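Local coordinates for hypothetical membrane protein (Corynebacterium glutamicum, PDB 6JSA), which is the C-terminal heme-binding domain of HtaA, which probably takes part in heme transfer during bacterial heme uptake, at residues A[19-24]-A[70-75]; A[76-81]-A[144-149]. All coordinates share one frame; numbering follows the deposited sequence.

Contact 1. Residues A[19-24]-A[70-75]; sequences QNYIRG and TGHGGI. With HEM (protoporphyrin IX containing Fe), chain B.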
ATOM      1  N   GLN A  19      -0.294  -4.799  12.199  1.00  9.11           N
ATOM      2  CA  GLN A  19      -1.687  -4.795  12.650  1.00  9.34           C
ATOM      3  C   GLN A  19      -1.798  -5.341  14.064  1.00  9.26           C
ATOM      4  O   GLN A  19      -2.495  -4.772  14.911  1.00  9.19           O
ATOM      5  CB  GLN A  19      -2.547  -5.667  11.744  1.00  8.28           C
ATOM      6  CG  GLN A  19      -2.833  -5.119  10.370  1.00  8.91           C
ATOM      7  CD  GLN A  19      -3.651  -6.107   9.562  1.00  9.52           C
ATOM      8  OE1 GLN A  19      -4.433  -6.880  10.116  1.00 10.33           O
ATOM      9  NE2 GLN A  19      -3.461  -6.104   8.254  1.00  9.37           N
ATOM     10  N   ASN A  20      -1.142  -6.471  14.322  1.00  9.36           N
ATOM     11  CA  ASN A  20      -1.282  -7.116  15.619  1.00 10.29           C
ATOM     12  C   ASN A  20      -0.620  -6.296  16.710  1.00  9.96           C
ATOM     13  O   ASN A  20      -1.104  -6.278  17.844  1.00 10.38           O
ATOM     14  CB  ASN A  20      -0.721  -8.537  15.552  1.00 10.85           C
ATOM     15  CG  ASN A  20      -1.488  -9.411  14.575  1.00 10.70           C
ATOM     16  OD1 ASN A  20      -2.647  -9.126  14.254  1.00 10.92           O
ATOM     17  ND2 ASN A  20      -0.858 -10.479  14.103  1.00 12.24           N
ATOM     18  N   TYR A  21       0.465  -5.600  16.372  1.00  9.01           N
ATOM     19  CA  TYR A  21       1.081  -4.665  17.304  1.00  9.53           C
ATOM     20  C   TYR A  21       0.145  -3.497  17.600  1.00  9.72           C
ATOM     21  O   TYR A  21      -0.084  -3.146  18.766  1.00 10.39           O
ATOM     22  CB  TYR A  21       2.406  -4.184  16.717  1.00  9.87           C
ATOM     23  CG  TYR A  21       2.938  -2.918  17.329  1.00  8.75           C
ATOM     24  CD1 TYR A  21       3.393  -2.896  18.642  1.00 10.04           C
ATOM     25  CD2 TYR A  21       2.995  -1.744  16.591  1.00  9.07           C
ATOM     26  CE1 TYR A  21       3.886  -1.737  19.194  1.00 10.27           C
ATOM     27  CE2 TYR A  21       3.491  -0.582  17.130  1.00  9.53           C
ATOM     28  CZ  TYR A  21       3.927  -0.587  18.435  1.00 10.45           C
ATOM     29  OH  TYR A  21       4.399   0.564  18.980  1.00 11.19           O
ATOM     30  N   ILE A  22      -0.414  -2.883  16.554  1.00  9.43           N
ATOM     31  CA  ILE A  22      -1.291  -1.729  16.748  1.00  9.19           C
ATOM     32  C   ILE A  22      -2.456  -2.084  17.667  1.00 10.02           C
ATOM     33  O   ILE A  22      -2.808  -1.321  18.574  1.00 11.48           O
ATOM     34  CB  ILE A  22      -1.787  -1.194  15.394  1.00  9.02           C
ATOM     35  CG1 ILE A  22      -0.647  -0.499  14.646  1.00  9.49           C
ATOM     36  CG2 ILE A  22      -2.992  -0.282  15.587  1.00 10.13           C
ATOM     37  CD1 ILE A  22      -0.185   0.806  15.269  1.00  9.74           C
ATOM     38  N   ARG A  23      -3.074  -3.242  17.444  1.00 10.75           N
ATOM     39  CA  ARG A  23      -4.248  -3.649  18.207  1.00 11.62           C
ATOM     40  C   ARG A  23      -3.898  -4.364  19.504  1.00 13.29           C
ATOM     41  O   ARG A  23      -4.804  -4.663  20.289  1.00 15.34           O
ATOM     42  CB  ARG A  23      -5.160  -4.529  17.341  1.00 12.14           C
ATOM     43  CG  ARG A  23      -5.671  -3.795  16.104  1.00 12.78           C
ATOM     44  CD  ARG A  23      -6.896  -4.445  15.488  1.00 13.61           C
ATOM     45  NE  ARG A  23      -6.585  -5.658  14.738  1.00 14.08           N
ATOM     46  CZ  ARG A  23      -7.475  -6.310  13.995  1.00 13.77           C
ATOM     47  NH1 ARG A  23      -8.725  -5.857  13.897  1.00 14.38           N
ATOM     48  NH2 ARG A  23      -7.120  -7.407  13.342  1.00 14.10           N
ATOM     49  N   GLY A  24      -2.611  -4.604  19.758  1.00 12.63           N
ATOM     50  CA  GLY A  24      -2.172  -5.358  20.910  1.00 13.77           C
ATOM     51  C   GLY A  24      -2.016  -4.506  22.157  1.00 14.23           C
ATOM     52  O   GLY A  24      -2.346  -3.319  22.194  1.00 13.89           O
ATOM     53  N   THR A  70      -3.259   4.635  14.896  1.00  8.66           N
ATOM     54  CA  THR A  70      -2.901   5.374  16.103  1.00 10.19           C
ATOM     55  C   THR A  70      -2.504   4.399  17.200  1.00  9.71           C
ATOM     56  O   THR A  70      -2.898   3.231  17.196  1.00 10.76           O
ATOM     57  CB  THR A  70      -4.048   6.259  16.598  1.00 13.91           C
ATOM     58  OG1 THR A  70      -5.201   5.449  16.839  1.00 16.30           O
ATOM     59  CG2 THR A  70      -4.378   7.340  15.583  1.00 15.11           C
ATOM     60  N   GLY A  71      -1.717   4.901  18.147  1.00 10.13           N
ATOM     61  CA  GLY A  71      -1.269   4.090  19.267  1.00 10.60           C
ATOM     62  C   GLY A  71      -0.511   4.953  20.250  1.00 10.58           C
ATOM     63  O   GLY A  71      -0.199   6.117  19.976  1.00 11.15           O
ATOM     64  N   HIS A  72      -0.214   4.363  21.408  1.00 11.12           N
ATOM     65  CA  HIS A  72       0.596   5.025  22.432  1.00 12.00           C
ATOM     66  C   HIS A  72       0.043   6.406  22.789  1.00 12.72           C
ATOM     67  O   HIS A  72       0.767   7.406  22.813  1.00 13.82           O
ATOM     68  CB  HIS A  72       2.058   5.105  22.002  1.00 11.70           C
ATOM     69  CG  HIS A  72       2.702   3.768  21.814  1.00 11.44           C
ATOM     70  ND1 HIS A  72       3.113   2.986  22.873  1.00 12.74           N
ATOM     71  CD2 HIS A  72       2.996   3.070  20.693  1.00 12.80           C
ATOM     72  CE1 HIS A  72       3.647   1.870  22.409  1.00 13.29           C
ATOM     73  NE2 HIS A  72       3.585   1.896  21.090  1.00 13.27           N
ATOM     74  N   GLY A  73      -1.263   6.463  23.036  1.00 13.53           N
ATOM     75  CA  GLY A  73      -1.884   7.720  23.423  1.00 15.63           C
ATOM     76  C   GLY A  73      -1.761   8.818  22.390  1.00 17.17           C
ATOM     77  O   GLY A  73      -1.775  10.001  22.748  1.00 19.74           O
ATOM     78  N   GLY A  74      -1.642   8.460  21.114  1.00 16.67           N
ATOM     79  CA  GLY A  74      -1.520   9.430  20.049  1.00 16.19           C
ATOM     80  C   GLY A  74      -0.101   9.718  19.607  1.00 15.03           C
ATOM     81  O   GLY A  74       0.085  10.439  18.616  1.00 15.10           O
ATOM     82  N   ILE A  75       0.905   9.197  20.313  1.00 13.39           N
ATOM     83  CA  ILE A  75       2.282   9.370  19.861  1.00 13.49           C
ATOM     84  C   ILE A  75       2.476   8.717  18.500  1.00 11.87           C
ATOM     85  O   ILE A  75       3.082   9.300  17.592  1.00 13.26           O
ATOM     86  CB  ILE A  75       3.271   8.826  20.906  1.00 14.21           C
ATOM     87  CG1 ILE A  75       3.282   9.715  22.151  1.00 16.15           C
ATOM     88  CG2 ILE A  75       4.668   8.740  20.305  1.00 14.23           C
ATOM     89  CD1 ILE A  75       3.922  11.055  21.929  1.00 17.80           C
TER
HETATM   90  CHA HEM B 300       7.184  -2.250  17.965  1.00 10.18           C
HETATM   91  CHB HEM B 300       7.373   0.629  21.844  1.00 10.54           C
HETATM   92  CHC HEM B 300       6.079   4.398  19.096  1.00 10.30           C
HETATM   93  CHD HEM B 300       6.272   1.600  15.163  1.00  8.74           C
HETATM   94  C1A HEM B 300       7.313  -1.805  19.260  1.00  9.96           C
HETATM   95  C2A HEM B 300       7.594  -2.638  20.413  1.00 10.68           C
HETATM   96  C3A HEM B 300       7.648  -1.852  21.492  1.00 11.13           C
HETATM   97  C4A HEM B 300       7.419  -0.489  21.043  1.00 10.41           C
HETATM   98  CMA HEM B 300       7.907  -2.286  22.957  1.00 12.67           C
HETATM   99  CAA HEM B 300       7.727  -4.167  20.359  1.00 12.01           C
HETATM  100  CBA HEM B 300       6.289  -4.694  20.279  1.00 14.67           C
HETATM  101  CGA HEM B 300       6.244  -6.192  20.126  1.00 18.14           C
HETATM  102  O1A HEM B 300       7.257  -6.796  19.703  1.00 20.87           O
HETATM  103  O2A HEM B 300       5.177  -6.787  20.411  1.00 20.67           O
HETATM  104  C1B HEM B 300       6.981   1.891  21.457  1.00 10.51           C
HETATM  105  C2B HEM B 300       6.735   3.018  22.332  1.00 12.33           C
HETATM  106  C3B HEM B 300       6.382   4.068  21.571  1.00 12.38           C
HETATM  107  C4B HEM B 300       6.391   3.619  20.192  1.00 11.07           C
HETATM  108  CMB HEM B 300       6.889   2.943  23.860  1.00 13.48           C
HETATM  109  CAB HEM B 300       6.004   5.515  21.963  1.00 14.69           C
HETATM  110  CBB HEM B 300       5.856   5.973  23.212  1.00 16.55           C
HETATM  111  C1C HEM B 300       6.050   3.984  17.783  1.00  9.79           C
HETATM  112  C2C HEM B 300       5.836   4.845  16.639  1.00 10.19           C
HETATM  113  C3C HEM B 300       5.857   4.077  15.546  1.00  9.57           C
HETATM  114  C4C HEM B 300       6.125   2.708  15.964  1.00  8.68           C
HETATM  115  CMC HEM B 300       5.584   6.366  16.699  1.00 11.64           C
HETATM  116  CAC HEM B 300       5.664   4.586  14.098  1.00 10.75           C
HETATM  117  CBC HEM B 300       4.920   3.894  13.219  1.00 11.80           C
HETATM  118  C1D HEM B 300       6.559   0.325  15.586  1.00  8.97           C
HETATM  119  C2D HEM B 300       6.726  -0.817  14.721  1.00  9.61           C
HETATM  120  C3D HEM B 300       6.975  -1.879  15.486  1.00  9.41           C
HETATM  121  C4D HEM B 300       6.962  -1.449  16.868  1.00  9.79           C
HETATM  122  CMD HEM B 300       6.635  -0.777  13.187  1.00 11.03           C
HETATM  123  CAD HEM B 300       7.201  -3.327  15.002  1.00 10.51           C
HETATM  124  CBD HEM B 300       5.847  -4.046  15.062  1.00 11.36           C
HETATM  125  CGD HEM B 300       5.986  -5.437  14.498  1.00 12.40           C
HETATM  126  O1D HEM B 300       6.385  -6.364  15.248  1.00 14.84           O
HETATM  127  O2D HEM B 300       5.695  -5.623  13.290  1.00 12.79           O
HETATM  128  NA  HEM B 300       7.211  -0.493  19.676  1.00  9.50           N
HETATM  129  NB  HEM B 300       6.749   2.289  20.157  1.00 10.54           N
HETATM  130  NC  HEM B 300       6.230   2.683  17.336  1.00  9.83           N
HETATM  131  ND  HEM B 300       6.710  -0.089  16.898  1.00  9.94           N
HETATM  132 FE   HEM B 300       6.422   1.048  18.556  1.00 10.49          FE

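Contact 2. Residues A[76-81]-A[144-149]; sequences LDMQIA and QAFADF. With HEM (protoporphyrin IX containing Fe), chain B.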
ATOM      1  N   LEU A  76       1.978   7.491  18.344  1.00 10.80           N
ATOM      2  CA  LEU A  76       1.947   6.831  17.047  1.00 10.45           C
ATOM      3  C   LEU A  76       0.744   7.360  16.275  1.00 10.35           C
ATOM      4  O   LEU A  76      -0.396   7.280  16.748  1.00 10.11           O
ATOM      5  CB  LEU A  76       1.868   5.316  17.220  1.00 10.56           C
ATOM      6  CG  LEU A  76       2.119   4.435  15.990  1.00 10.40           C
ATOM      7  CD1 LEU A  76       2.509   3.019  16.424  1.00 10.39           C
ATOM      8  CD2 LEU A  76       0.910   4.387  15.056  1.00 11.51           C
ATOM      9  N   ASP A  77       1.011   7.894  15.084  1.00  9.77           N
ATOM     10  CA  ASP A  77      -0.014   8.530  14.264  1.00 10.49           C
ATOM     11  C   ASP A  77       0.503   8.420  12.830  1.00  9.89           C
ATOM     12  O   ASP A  77       1.372   9.193  12.420  1.00 10.32           O
ATOM     13  CB  ASP A  77      -0.183   9.978  14.705  1.00 12.63           C
ATOM     14  CG  ASP A  77      -1.319  10.696  13.995  1.00 15.92           C
ATOM     15  OD1 ASP A  77      -1.716  10.282  12.883  1.00 15.96           O
ATOM     16  OD2 ASP A  77      -1.801  11.699  14.558  1.00 19.08           O
ATOM     17  N   MET A  78      -0.019   7.442  12.092  1.00  8.69           N
ATOM     18  CA  MET A  78       0.498   7.109  10.770  1.00  8.28           C
ATOM     19  C   MET A  78      -0.660   7.064   9.789  1.00  9.20           C
ATOM     20  O   MET A  78      -1.603   6.288   9.971  1.00  9.85           O
ATOM     21  CB  MET A  78       1.230   5.766  10.784  1.00  9.46           C
ATOM     22  CG  MET A  78       1.851   5.424   9.444  1.00 11.20           C
ATOM     23  SD  MET A  78       2.714   3.844   9.509  1.00 13.44           S
ATOM     24  CE  MET A  78       3.772   3.976   8.073  1.00 13.59           C
ATOM     25  N   GLN A  79      -0.580   7.884   8.750  1.00  8.83           N
ATOM     26  CA  GLN A  79      -1.600   7.938   7.717  1.00 10.28           C
ATOM     27  C   GLN A  79      -1.002   7.471   6.401  1.00  9.30           C
ATOM     28  O   GLN A  79       0.072   7.933   6.002  1.00  9.83           O
ATOM     29  CB  GLN A  79      -2.124   9.365   7.561  1.00 13.82           C
ATOM     30  CG  GLN A  79      -2.733   9.942   8.826  1.00 19.05           C
ATOM     31  CD  GLN A  79      -3.171  11.371   8.634  1.00 24.30           C
ATOM     32  OE1 GLN A  79      -3.953  11.675   7.731  1.00 26.51           O
ATOM     33  NE2 GLN A  79      -2.658  12.263   9.470  1.00 26.16           N
ATOM     34  N   ILE A  80      -1.709   6.566   5.731  1.00  8.26           N
ATOM     35  CA  ILE A  80      -1.344   6.081   4.405  1.00  7.92           C
ATOM     36  C   ILE A  80      -2.553   6.310   3.504  1.00  8.09           C
ATOM     37  O   ILE A  80      -3.653   5.824   3.804  1.00  9.09           O
ATOM     38  CB  ILE A  80      -0.964   4.591   4.430  1.00  8.41           C
ATOM     39  CG1 ILE A  80       0.182   4.335   5.418  1.00  9.40           C
ATOM     40  CG2 ILE A  80      -0.601   4.109   3.030  1.00  9.73           C
ATOM     41  CD1 ILE A  80       0.534   2.878   5.587  1.00 10.11           C
ATOM     42  N   ALA A  81      -2.364   7.054   2.413  1.00  7.94           N
ATOM     43  CA  ALA A  81      -3.494   7.422   1.567  1.00  8.26           C
ATOM     44  C   ALA A  81      -3.146   7.305   0.089  1.00  7.35           C
ATOM     45  O   ALA A  81      -1.984   7.399  -0.314  1.00  8.00           O
ATOM     46  CB  ALA A  81      -3.962   8.850   1.847  1.00  9.40           C
ATOM     47  N   GLN A 144      11.585   5.159   7.550  1.00 10.30           N
ATOM     48  CA  GLN A 144      11.475   6.335   8.406  1.00 10.97           C
ATOM     49  C   GLN A 144      10.048   6.535   8.887  1.00 10.18           C
ATOM     50  O   GLN A 144       9.822   6.923  10.035  1.00 10.74           O
ATOM     51  CB  GLN A 144      11.951   7.576   7.658  1.00 12.93           C
ATOM     52  CG  GLN A 144      13.416   7.528   7.284  1.00 16.04           C
ATOM     53  CD  GLN A 144      13.833   8.721   6.456  1.00 21.09           C
ATOM     54  OE1 GLN A 144      13.204   9.781   6.512  1.00 23.76           O
ATOM     55  NE2 GLN A 144      14.892   8.558   5.673  1.00 23.07           N
ATOM     56  N   ALA A 145       9.066   6.300   8.016  1.00  9.64           N
ATOM     57  CA  ALA A 145       7.677   6.483   8.423  1.00  9.80           C
ATOM     58  C   ALA A 145       7.274   5.495   9.505  1.00  9.66           C
ATOM     59  O   ALA A 145       6.402   5.800  10.326  1.00 10.40           O
ATOM     60  CB  ALA A 145       6.754   6.368   7.212  1.00  9.91           C
ATOM     61  N   PHE A 146       7.894   4.317   9.530  1.00  8.60           N
ATOM     62  CA  PHE A 146       7.696   3.368  10.614  1.00  8.64           C
ATOM     63  C   PHE A 146       8.629   3.619  11.793  1.00  8.77           C
ATOM     64  O   PHE A 146       8.877   2.701  12.590  1.00  9.26           O
ATOM     65  CB  PHE A 146       7.827   1.934  10.106  1.00  8.25           C
ATOM     66  CG  PHE A 146       6.624   1.431   9.356  1.00  8.62           C
ATOM     67  CD1 PHE A 146       5.447   1.146  10.021  1.00  9.12           C
ATOM     68  CD2 PHE A 146       6.691   1.194   7.985  1.00  8.53           C
ATOM     69  CE1 PHE A 146       4.353   0.652   9.343  1.00 10.79           C
ATOM     70  CE2 PHE A 146       5.597   0.691   7.293  1.00 10.61           C
ATOM     71  CZ  PHE A 146       4.423   0.426   7.980  1.00 10.46           C
ATOM     72  N   ALA A 147       9.146   4.843  11.916  1.00 10.34           N
ATOM     73  CA  ALA A 147       9.952   5.251  13.068  1.00 11.14           C
ATOM     74  C   ALA A 147      11.196   4.383  13.241  1.00 11.04           C
ATOM     75  O   ALA A 147      11.686   4.199  14.356  1.00 12.14           O
ATOM     76  CB  ALA A 147       9.124   5.328  14.361  1.00 11.50           C
ATOM     77  N   ASP A 148      11.718   3.858  12.134  1.00 10.91           N
ATOM     78  CA  ASP A 148      12.929   3.047  12.108  1.00 11.62           C
ATOM     79  C   ASP A 148      12.783   1.721  12.846  1.00 11.07           C
ATOM     80  O   ASP A 148      13.792   1.070  13.145  1.00 12.69           O
ATOM     81  CB  ASP A 148      14.166   3.814  12.602  1.00 15.34           C
ATOM     82  CG  ASP A 148      14.389   5.116  11.846  1.00 19.94           C
ATOM     83  OD1 ASP A 148      14.280   5.129  10.600  1.00 21.67           O
ATOM     84  OD2 ASP A 148      14.679   6.130  12.513  1.00 23.45           O
ATOM     85  N   PHE A 149      11.550   1.284  13.143  1.00  9.35           N
ATOM     86  CA  PHE A 149      11.378  -0.044  13.722  1.00  9.01           C
ATOM     87  C   PHE A 149      11.576  -1.155  12.699  1.00  9.87           C
ATOM     88  O   PHE A 149      11.889  -2.286  13.088  1.00 11.83           O
ATOM     89  CB  PHE A 149      10.021  -0.182  14.418  1.00  8.82           C
ATOM     90  CG  PHE A 149       9.972   0.442  15.787  1.00  8.57           C
ATOM     91  CD1 PHE A 149       9.602   1.765  15.956  1.00  9.14           C
ATOM     92  CD2 PHE A 149      10.308  -0.305  16.908  1.00  9.25           C
ATOM     93  CE1 PHE A 149       9.549   2.331  17.224  1.00  8.90           C
ATOM     94  CE2 PHE A 149      10.267   0.254  18.182  1.00  8.87           C
ATOM     95  CZ  PHE A 149       9.891   1.570  18.342  1.00  9.32           C
TER
HETATM   96  CHA HEM B 300       7.184  -2.250  17.965  1.00 10.18           C
HETATM   97  CHB HEM B 300       7.373   0.629  21.844  1.00 10.54           C
HETATM   98  CHC HEM B 300       6.079   4.398  19.096  1.00 10.30           C
HETATM   99  CHD HEM B 300       6.272   1.600  15.163  1.00  8.74           C
HETATM  100  C1A HEM B 300       7.313  -1.805  19.260  1.00  9.96           C
HETATM  101  C2A HEM B 300       7.594  -2.638  20.413  1.00 10.68           C
HETATM  102  C3A HEM B 300       7.648  -1.852  21.492  1.00 11.13           C
HETATM  103  C4A HEM B 300       7.419  -0.489  21.043  1.00 10.41           C
HETATM  104  CMA HEM B 300       7.907  -2.286  22.957  1.00 12.67           C
HETATM  105  CAA HEM B 300       7.727  -4.167  20.359  1.00 12.01           C
HETATM  106  CBA HEM B 300       6.289  -4.694  20.279  1.00 14.67           C
HETATM  107  CGA HEM B 300       6.244  -6.192  20.126  1.00 18.14           C
HETATM  108  O1A HEM B 300       7.257  -6.796  19.703  1.00 20.87           O
HETATM  109  O2A HEM B 300       5.177  -6.787  20.411  1.00 20.67           O
HETATM  110  C1B HEM B 300       6.981   1.891  21.457  1.00 10.51           C
HETATM  111  C2B HEM B 300       6.735   3.018  22.332  1.00 12.33           C
HETATM  112  C3B HEM B 300       6.382   4.068  21.571  1.00 12.38           C
HETATM  113  C4B HEM B 300       6.391   3.619  20.192  1.00 11.07           C
HETATM  114  CMB HEM B 300       6.889   2.943  23.860  1.00 13.48           C
HETATM  115  CAB HEM B 300       6.004   5.515  21.963  1.00 14.69           C
HETATM  116  CBB HEM B 300       5.856   5.973  23.212  1.00 16.55           C
HETATM  117  C1C HEM B 300       6.050   3.984  17.783  1.00  9.79           C
HETATM  118  C2C HEM B 300       5.836   4.845  16.639  1.00 10.19           C
HETATM  119  C3C HEM B 300       5.857   4.077  15.546  1.00  9.57           C
HETATM  120  C4C HEM B 300       6.125   2.708  15.964  1.00  8.68           C
HETATM  121  CMC HEM B 300       5.584   6.366  16.699  1.00 11.64           C
HETATM  122  CAC HEM B 300       5.664   4.586  14.098  1.00 10.75           C
HETATM  123  CBC HEM B 300       4.920   3.894  13.219  1.00 11.80           C
HETATM  124  C1D HEM B 300       6.559   0.325  15.586  1.00  8.97           C
HETATM  125  C2D HEM B 300       6.726  -0.817  14.721  1.00  9.61           C
HETATM  126  C3D HEM B 300       6.975  -1.879  15.486  1.00  9.41           C
HETATM  127  C4D HEM B 300       6.962  -1.449  16.868  1.00  9.79           C
HETATM  128  CMD HEM B 300       6.635  -0.777  13.187  1.00 11.03           C
HETATM  129  CAD HEM B 300       7.201  -3.327  15.002  1.00 10.51           C
HETATM  130  CBD HEM B 300       5.847  -4.046  15.062  1.00 11.36           C
HETATM  131  CGD HEM B 300       5.986  -5.437  14.498  1.00 12.40           C
HETATM  132  O1D HEM B 300       6.385  -6.364  15.248  1.00 14.84           O
HETATM  133  O2D HEM B 300       5.695  -5.623  13.290  1.00 12.79           O
HETATM  134  NA  HEM B 300       7.211  -0.493  19.676  1.00  9.50           N
HETATM  135  NB  HEM B 300       6.749   2.289  20.157  1.00 10.54           N
HETATM  136  NC  HEM B 300       6.230   2.683  17.336  1.00  9.83           N
HETATM  137  ND  HEM B 300       6.710  -0.089  16.898  1.00  9.94           N
HETATM  138 FE   HEM B 300       6.422   1.048  18.556  1.00 10.49          FE

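Contact 1. Residues A[19-24]-A[70-75]
Tyr21 and His72 meet at the heme iron: Tyr21 OH coordinates it at 2.1 Å and also accepts the N-H of His72. This second bond is short, 2.6 Å from His72 NE2 to Tyr21 OH, with an N-H...O angle of 154°. The phenol oxygen lies in the plane of the imidazole, so the bond leaves NE2 at the ring edge. A donor placed here would probably draw electron density from the phenolic oxygen and stabilise it as an anionic ligand. A tyrosine ligand backed by a histidine N-H is also known from the hemophore HasA, consistent with a heme-transfer protein.

Torsions set up this geometry. Tyr21 has CG anti to its backbone N (chi1 161°), sending the ring from the helix out over the porphyrin, where CE2 comes within 3.3 Å of the heme atom ND. Contact is therefore along one ring face as well as through the hydroxyl. With CG anti to its carbonyl carbon (chi1 -62°), His72 lays its imidazole over pyrrole B, with the heme atom C3B 3.4 Å from the plane near its centre. The two protein rings meet rim to rim; neither stacks on the other. Behind this pair, Ile22 CG2 touches Thr70 O at 3.9 Å, a looser packing contact. Ile75 CG2 reaches the vinyl carbon CAB of the heme at 3.9 Å.

His72 is carried on a tight turn, with Gly74 N bonded to Gly71 O and Ile75 N to His72 O. Helix 16-23 supplies the iron ligand, and the end of strand 66-71 leads to the histidine. Ile26 and Ala27, in the loop after the helix, touch the side chains of both Tyr21 and His72, while Leu76 of strand 76-88 packs against Tyr21 and Ile22.

Contact 2. Residues A[76-81]-A[144-149]
A buried Met-aromatic contact joins Met78, on strand 76-88, to Phe146, just beyond the end of helix 140-145. Its clearest component is CH-pi: Met78 CE stands 3.6 Å from the centroid of the Phe146 ring, only 11° off the ring normal. The sulfur approaches obliquely, with SD 3.6 Å from Phe146 CE1. The methionine chain is fully extended, with CG anti to the backbone N (chi1 -177°), which carries the methyl straight off the strand to the ring face. The same methyl packs on Ala145 CB at 3.9 Å.

After Phe146 the backbone reverses: Ala147 (phi 59°) is the C-prime residue of a Schellman motif, its N bonded to Gln144 O, and a type I' turn spans Phe146 to Phe149. This lays the Phe149 ring on the heme, ND 3.4 Å from its plane and over its centre, with CZ 3.5 Å from the iron, covering the metal on the side away from Tyr21. Leu76 CD1, on the tyrosine side, lies 3.6 Å from the heme atom C3C.

Phe18 of helix 16-23 and Tyr150 each make edge-to-face pairs with Phe146. Strands 66-71 and 91-101 flank strand 76-88, and Ser100 OG of the latter neighbour bonds Ala145 O.

Overall arrangement
After strand 3-12, helix 16-23 supplies the first half of contact 1, which closes a loop of 45 residues, 28 of them in strands, by bringing 19-24 to 70-75. Contact 2 then opens at once: 76-81 follows directly and meets 144-149 after 62 more residues, so the two loops run in series without crossing. They meet at the junction, where Gly71 O lies 3.0 Å from Leu76 N, a probable hydrogen bond between the adjacent antiparallel strands 66-71 and 76-88. With centres 11 Å apart, the contacts bring two helix-bearing regions to this strand pair and line one heme pocket, contact 1 from the helix 16-23 side and contact 2 from the helix 140-145 side.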